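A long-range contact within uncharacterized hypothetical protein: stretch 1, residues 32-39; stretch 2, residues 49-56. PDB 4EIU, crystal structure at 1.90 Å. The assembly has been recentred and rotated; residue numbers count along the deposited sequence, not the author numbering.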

# COMPACT_ATOMS: atom_id res chain seq x y z
N GLU A 32 -0.96 6.99 4.75
CA GLU A 32 -0.93 5.52 4.93
C GLU A 32 -0.61 4.75 3.63
O GLU A 32 -0.74 3.51 3.56
N GLY A 33 -0.16 5.47 2.62
CA GLY A 33 0.10 4.90 1.32
C GLY A 33 1.57 4.52 1.16
O GLY A 33 2.19 4.00 2.08
N ILE A 34 2.14 4.82 -0.02
CA ILE A 34 3.56 4.51 -0.27
C ILE A 34 4.36 5.81 -0.21
O ILE A 34 4.22 6.69 -1.09
N ARG A 35 5.13 5.91 0.86
CA ARG A 35 5.96 7.07 1.19
C ARG A 35 7.26 7.09 0.44
O ARG A 35 7.93 6.06 0.34
N VAL A 36 7.65 8.28 -0.02
CA VAL A 36 8.89 8.48 -0.76
C VAL A 36 9.69 9.56 -0.03
O VAL A 36 9.20 10.68 0.22
N ARG A 37 10.95 9.23 0.28
CA ARG A 37 11.87 10.14 0.98
C ARG A 37 13.17 10.27 0.21
O ARG A 37 13.91 9.26 0.00
N LEU A 38 13.45 11.50 -0.17
CA LEU A 38 14.62 11.88 -0.92
C LEU A 38 15.57 12.64 -0.01
O LEU A 38 15.25 13.72 0.47
N THR A 39 16.77 12.08 0.20
CA THR A 39 17.84 12.72 0.97
C THR A 39 19.01 13.01 0.05
O THR A 39 19.52 12.11 -0.61
N HIS A 49 15.67 18.04 1.46
CA HIS A 49 15.04 19.30 1.00
C HIS A 49 13.56 19.16 0.75
O HIS A 49 12.82 20.13 0.91
N ASN A 50 13.12 17.96 0.36
CA ASN A 50 11.74 17.67 -0.04
C ASN A 50 11.03 16.88 1.06
O ASN A 50 11.50 15.79 1.44
N PRO A 51 9.93 17.42 1.60
CA PRO A 51 9.13 16.62 2.53
C PRO A 51 8.79 15.24 1.97
O PRO A 51 8.75 15.04 0.74
N ASP A 52 8.64 14.27 2.87
CA ASP A 52 8.16 12.99 2.47
C ASP A 52 6.91 13.19 1.63
O ASP A 52 6.05 14.01 1.98
N PHE A 53 6.79 12.44 0.55
CA PHE A 53 5.61 12.57 -0.33
C PHE A 53 5.13 11.20 -0.69
O PHE A 53 5.79 10.21 -0.33
N TYR A 54 3.96 11.13 -1.33
CA TYR A 54 3.25 9.86 -1.52
C TYR A 54 2.95 9.55 -2.99
O TYR A 54 2.68 10.47 -3.81
N CYS A 55 3.07 8.27 -3.33
CA CYS A 55 2.62 7.73 -4.61
C CYS A 55 1.13 8.02 -4.87
O CYS A 55 0.31 8.07 -3.95
N MSE A 56 0.81 8.13 -6.13
CA MSE A 56 -0.56 8.06 -6.63
C MSE A 56 -1.06 6.66 -6.50
O MSE A 56 -0.29 5.69 -6.33

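The contact between residues 32-39 and 49-56 is a short antiparallel β pairing whose two faces are put to different uses, one packed with apolar side chains and the other carrying arginines, an aspartate and a tyrosine, with water continuing the pairing where the strands stop bonding directly. It illustrates a general principle: once the backbone sets the register, alternation along each strand decides which side chains can meet.

The register is fixed by three backbone hydrogen bonds. Val36 and Phe53 form the hydrogen-bonded pair, with Val36 N donating to Phe53 O at 2.7 Å and Phe53 N to Val36 O at 3.0 Å, while Cys55 N reaches Ile34 O at 3.0 Å. Arg35 and Tyr54, the neighbouring non-hydrogen-bonded pair, bring their CA atoms to 4.7 Å and send their side chains to the same face.

On the face shared by Val36 and Phe53 the packing is apolar. The p rotamer of Phe53 (chi1 64°) brings the end of its ring nearer to the first stretch, where Val36, in the t rotamer, sits over one ring face: Val36 CB lies 3.9 Å from the ring centroid and 18° off its normal, a CH-pi contact, and Val36 CG1 is 3.6 Å from Phe53 CZ. Leu38 (m, t) points toward the second stretch and meets the same ring at its edge, Leu38 CD1 to Phe53 CE1 being 3.6 Å. One aromatic ring thus serves two aliphatic side chains in different ways. Cys55, also pointing in with an m rotamer, extends the cluster, its SG lying 3.6 Å from Ile34 CG2 and 4.2 Å from Val36 CG2.

The face of Arg35 and Tyr54 is more polar. Tyr54, an m rotamer, sends its CA-to-CB bond to the face shared with Arg35, and the end of its ring comes nearer to the first stretch, so that Tyr54 CE2 lies 3.5 Å from Arg35 CB and the ring edge approaches Gly33. Arg37 extends through t, t and m torsions to meet Asp52 in a two-pronged salt bridge: Arg37 NE donates to Asp52 OD1 at 3.0 Å and Arg37 NH2 to Asp52 OD2 at 2.8 Å, with the carboxylate at the edge of the guanidinium, where N-H bonds can point straight at it. Asp52 OD2 also lies 3.8 Å from Arg35 NE, but well out of that guanidinium plane; this long salt bridge rests on charge alone. One carboxylate, held by an m rotamer, therefore faces two arginines with unequal geometry.

Waters link the backbones beyond the direct bonds. Water 1 accepts from Ile34 N at 2.9 Å and donates to Cys55 O at 2.7 Å. Water 2 accepts from Leu38 N at 3.0 Å and lies 2.9 Å from Asn50 O. Water 3 donates to Leu38 O at 2.6 Å and to Asn50 OD1 at 2.8 Å, while accepting from Asn50 N at 3.1 Å; the inward-pointing Asn50, an m rotamer, thereby uses backbone and side chain together.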

# COMPACT_ATOMS: atom_id res chain seq x y z
CB GLU A 32 -2.23 5.02 5.53
CG GLU A 32 -2.66 5.80 6.78
CD GLU A 32 -3.38 7.12 6.47
OE1 GLU A 32 -3.71 7.44 5.30
OE2 GLU A 32 -3.59 7.86 7.45
CB ILE A 34 3.81 3.81 -1.62
CG1 ILE A 34 3.04 2.51 -1.72
CG2 ILE A 34 5.33 3.64 -1.85
CD1 ILE A 34 3.11 1.82 -3.09
CB ARG A 35 6.22 7.13 2.69
CG ARG A 35 6.74 8.46 3.21
CD ARG A 35 7.04 8.39 4.69
NE ARG A 35 8.25 7.59 4.91
CZ ARG A 35 8.78 7.32 6.09
NH1 ARG A 35 8.23 7.77 7.22
NH2 ARG A 35 9.87 6.55 6.15
CB VAL A 36 8.64 8.91 -2.23
CG1 VAL A 36 9.96 8.97 -3.02
CG2 VAL A 36 7.63 7.95 -2.91
CB ARG A 37 12.13 9.59 2.41
CG ARG A 37 13.21 10.29 3.19
CD ARG A 37 13.30 9.78 4.62
NE ARG A 37 12.08 10.10 5.36
CZ ARG A 37 11.83 9.66 6.58
NH1 ARG A 37 12.74 8.93 7.21
NH2 ARG A 37 10.69 9.99 7.19
CB LEU A 38 14.23 12.79 -2.12
CG LEU A 38 13.08 12.32 -3.06
CD1 LEU A 38 12.71 13.35 -4.16
CD2 LEU A 38 13.35 10.98 -3.69
CB THR A 39 18.31 11.79 2.09
OG1 THR A 39 17.17 11.25 2.75
CG2 THR A 39 19.18 12.48 3.13
CB HIS A 49 15.69 19.82 -0.28
CG HIS A 49 17.19 19.93 -0.22
ND1 HIS A 49 17.82 20.81 0.59
CD2 HIS A 49 18.20 19.24 -0.91
CE1 HIS A 49 19.16 20.69 0.41
NE2 HIS A 49 19.38 19.72 -0.50
CB ASN A 50 11.73 16.83 -1.31
CG ASN A 50 12.47 17.50 -2.45
OD1 ASN A 50 13.63 17.19 -2.71
ND2 ASN A 50 11.81 18.44 -3.12
CB PRO A 51 7.86 17.46 2.76
CG PRO A 51 8.11 18.79 2.14
CD PRO A 51 9.31 18.72 1.26
CB ASP A 52 7.77 12.15 3.67
CG ASP A 52 8.95 11.77 4.56
OD1 ASP A 52 10.11 11.98 4.14
OD2 ASP A 52 8.68 11.28 5.69
CB PHE A 53 5.86 13.49 -1.53
CG PHE A 53 6.91 13.02 -2.48
CD1 PHE A 53 8.24 13.40 -2.31
CD2 PHE A 53 6.59 12.25 -3.58
CE1 PHE A 53 9.22 12.98 -3.20
CE2 PHE A 53 7.58 11.78 -4.43
CZ PHE A 53 8.90 12.16 -4.25
CB TYR A 54 2.01 9.84 -0.63
CG TYR A 54 2.40 9.86 0.81
CD1 TYR A 54 2.63 11.06 1.47
CD2 TYR A 54 2.61 8.67 1.51
CE1 TYR A 54 3.07 11.07 2.78
CE2 TYR A 54 3.05 8.69 2.82
CZ TYR A 54 3.27 9.90 3.45
OH TYR A 54 3.73 9.90 4.74
CB CYS A 55 2.81 6.24 -4.71
SG CYS A 55 4.53 5.72 -4.70
CB MSE A 56 -0.63 8.60 -8.08
CG MSE A 56 -0.27 10.11 -8.17
SE MSE A 56 -0.32 10.69 -10.01
CE MSE A 56 1.43 10.05 -10.37
O HOH W 1 0.65 6.66 -1.63
O HOH W 2 11.07 13.32 -0.01
O HOH W 3 15.30 16.07 -0.73